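Local coordinates for protein enolase (PDB 3DIP) that probably acts as a lyase or isomerase of the enolase superfamily, of the mandelate racemase and muconate lactonizing enzyme type, at residues A[4-10]-A[23-29]. Residue numbers count along the deposited sequence, not the author numbering.
Sequences PRITALR and VEVETED
A beta hairpin of the N-terminal enolase-superfamily capping domain pairs residues 6-10 of strand 6-14 with residues 23-27 of strand 20-27. These segments run antiparallel at 155°, axes 4.5 Å apart at closest. Ile6-Thr27 and Leu9-Val25 are non-hydrogen-bonded pairs; Ala8-Glu26 and Arg10-Glu24 are hydrogen-bonded. A classic beta bulge shifts the register: Thr7 (phi/psi -111/-29) and Ala8 both face Glu26. Backbone hydrogen bonds run from Thr7 N to Glu26 O (2.9 Å), Glu26 N to Ala8 O (3.1 Å), Arg10 N to Glu24 O (2.8 Å), Glu24 N to Arg10 O (2.8 Å) and Glu28 N to Arg5 O (3.0 Å). Arg5 NH2 forms a salt bridge with Glu28 OE2 (2.8 Å). On one face Ile6, Val25 and Thr27 pack on helix 83-103, Leu9 on helix 41-56. The other carries a salt-bridge network, extended by Glu397. Arg10, t at chi1 and chi2, turns at chi3 (p, 50°). This sets its guanidinium edge-on to two carboxylates, NE 2.8 Å from Glu24 OE1 and NH1 2.8 Å from Glu26 OE2.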
loop_
_atom_site.group_PDB
_atom_site.type_symbol
_atom_site.label_atom_id
_atom_site.label_comp_id
_atom_site.label_asym_id
_atom_site.label_seq_id
_atom_site.Cartn_x
_atom_site.Cartn_y
_atom_site.Cartn_z
ATOM N N PRO A 4 -46.578 21.302 0.841
ATOM C CA PRO A 4 -47.389 20.049 0.851
ATOM C C PRO A 4 -46.793 18.946 1.732
ATOM O O PRO A 4 -45.646 18.520 1.519
ATOM C CB PRO A 4 -47.419 19.602 -0.615
ATOM C CG PRO A 4 -46.881 20.755 -1.407
ATOM C CD PRO A 4 -46.036 21.605 -0.496
ATOM N N ARG A 5 -47.562 18.506 2.727
ATOM C CA ARG A 5 -47.093 17.506 3.687
ATOM C C ARG A 5 -47.586 16.111 3.333
ATOM O O ARG A 5 -48.636 15.967 2.702
ATOM C CB ARG A 5 -47.540 17.867 5.109
ATOM C CG ARG A 5 -46.701 18.950 5.777
ATOM C CD ARG A 5 -47.306 19.376 7.128
ATOM N NE ARG A 5 -48.452 20.285 6.966
ATOM C CZ ARG A 5 -49.438 20.458 7.853
ATOM N NH1 ARG A 5 -49.471 19.776 8.999
ATOM N NH2 ARG A 5 -50.413 21.316 7.577
ATOM N N ILE A 6 -46.817 15.097 3.738
ATOM C CA ILE A 6 -47.231 13.698 3.615
ATOM C C ILE A 6 -48.351 13.428 4.625
ATOM O O ILE A 6 -48.190 13.691 5.829
ATOM C CB ILE A 6 -46.029 12.711 3.833
ATOM C CG1 ILE A 6 -44.938 12.935 2.771
ATOM C CG2 ILE A 6 -46.493 11.240 3.882
ATOM C CD1 ILE A 6 -43.559 12.479 3.180
ATOM N N THR A 7 -49.459 12.876 4.131
ATOM C CA THR A 7 -50.659 12.642 4.930
ATOM C C THR A 7 -50.983 11.170 5.199
ATOM O O THR A 7 -51.621 10.850 6.212
ATOM C CB THR A 7 -51.910 13.258 4.250
ATOM O OG1 THR A 7 -51.985 12.800 2.895
ATOM C CG2 THR A 7 -51.870 14.789 4.283
ATOM N N ALA A 8 -50.594 10.284 4.283
ATOM C CA ALA A 8 -50.894 8.848 4.423
ATOM C C ALA A 8 -49.875 7.994 3.704
ATOM O O ALA A 8 -49.147 8.483 2.833
ATOM C CB ALA A 8 -52.315 8.519 3.902
ATOM N N LEU A 9 -49.857 6.710 4.054
ATOM C CA LEU A 9 -48.971 5.738 3.434
ATOM C C LEU A 9 -49.741 4.438 3.274
ATOM O O LEU A 9 -50.291 3.912 4.247
ATOM C CB LEU A 9 -47.711 5.546 4.278
ATOM C CG LEU A 9 -46.532 4.729 3.750
ATOM C CD1 LEU A 9 -45.334 4.883 4.668
ATOM C CD2 LEU A 9 -46.874 3.256 3.627
ATOM N N ARG A 10 -49.783 3.927 2.046
ATOM C CA ARG A 10 -50.548 2.716 1.734
ATOM C C ARG A 10 -49.642 1.660 1.098
ATOM O O ARG A 10 -48.772 1.981 0.291
ATOM C CB ARG A 10 -51.727 3.063 0.808
ATOM C CG ARG A 10 -52.561 1.876 0.305
ATOM C CD ARG A 10 -53.908 2.314 -0.287
ATOM N NE ARG A 10 -53.747 3.391 -1.269
ATOM C CZ ARG A 10 -54.014 4.682 -1.053
ATOM N NH1 ARG A 10 -54.471 5.106 0.123
ATOM N NH2 ARG A 10 -53.811 5.554 -2.022
ATOM N N VAL A 23 -46.170 0.679 -2.851
ATOM C CA VAL A 23 -46.364 1.676 -1.826
ATOM C C VAL A 23 -46.881 2.987 -2.447
ATOM O O VAL A 23 -46.378 3.465 -3.471
ATOM C CB VAL A 23 -45.106 1.878 -0.905
ATOM C CG1 VAL A 23 -44.011 2.606 -1.639
ATOM C CG2 VAL A 23 -45.473 2.699 0.313
ATOM N N GLU A 24 -47.922 3.532 -1.822
ATOM C CA GLU A 24 -48.518 4.775 -2.275
ATOM C C GLU A 24 -48.399 5.809 -1.182
ATOM O O GLU A 24 -48.674 5.532 -0.006
ATOM C CB GLU A 24 -49.972 4.568 -2.699
ATOM C CG GLU A 24 -50.106 3.917 -4.071
ATOM C CD GLU A 24 -51.557 3.819 -4.578
ATOM O OE1 GLU A 24 -52.482 3.553 -3.769
ATOM O OE2 GLU A 24 -51.761 3.992 -5.796
ATOM N N VAL A 25 -47.949 6.991 -1.572
ATOM C CA VAL A 25 -47.749 8.070 -0.618
ATOM C C VAL A 25 -48.609 9.257 -1.008
ATOM O O VAL A 25 -48.495 9.809 -2.118
ATOM C CB VAL A 25 -46.249 8.476 -0.469
ATOM C CG1 VAL A 25 -46.104 9.696 0.445
ATOM C CG2 VAL A 25 -45.428 7.309 0.076
ATOM N N GLU A 26 -49.478 9.631 -0.078
ATOM C CA GLU A 26 -50.427 10.700 -0.274
ATOM C C GLU A 26 -49.924 11.990 0.334
ATOM O O GLU A 26 -49.348 12.001 1.420
ATOM C CB GLU A 26 -51.774 10.319 0.332
ATOM C CG GLU A 26 -52.637 9.456 -0.585
ATOM C CD GLU A 26 -53.961 9.057 0.047
ATOM O OE1 GLU A 26 -54.527 9.857 0.826
ATOM O OE2 GLU A 26 -54.436 7.933 -0.230
ATOM N N THR A 27 -50.158 13.079 -0.383
ATOM C CA THR A 27 -49.884 14.418 0.118
ATOM C C THR A 27 -51.157 15.307 0.188
ATOM O O THR A 27 -52.151 15.064 -0.527
ATOM C CB THR A 27 -48.781 15.080 -0.728
ATOM O OG1 THR A 27 -48.933 14.679 -2.094
ATOM C CG2 THR A 27 -47.405 14.654 -0.237
ATOM N N GLU A 28 -51.106 16.329 1.050
ATOM C CA GLU A 28 -52.191 17.316 1.267
ATOM C C GLU A 28 -52.780 17.923 0.005
ATOM O O GLU A 28 -53.893 18.453 0.026
ATOM C CB GLU A 28 -51.659 18.518 2.052
ATOM C CG GLU A 28 -51.346 18.303 3.504
ATOM C CD GLU A 28 -50.859 19.589 4.153
ATOM O OE1 GLU A 28 -50.135 20.369 3.471
ATOM O OE2 GLU A 28 -51.210 19.824 5.345
ATOM N N ASP A 29 -52.005 17.911 -1.080
ATOM C CA ASP A 29 -52.380 18.617 -2.302
ATOM C C ASP A 29 -53.178 17.739 -3.244
ATOM O O ASP A 29 -53.376 18.099 -4.407
ATOM C CB ASP A 29 -51.130 19.154 -3.004
ATOM C CG ASP A 29 -50.136 18.046 -3.398
ATOM O OD1 ASP A 29 -50.393 16.838 -3.123
ATOM O OD2 ASP A 29 -49.090 18.400 -3.992
HETATM O O HOH W 1 -54.383 11.861 2.439
#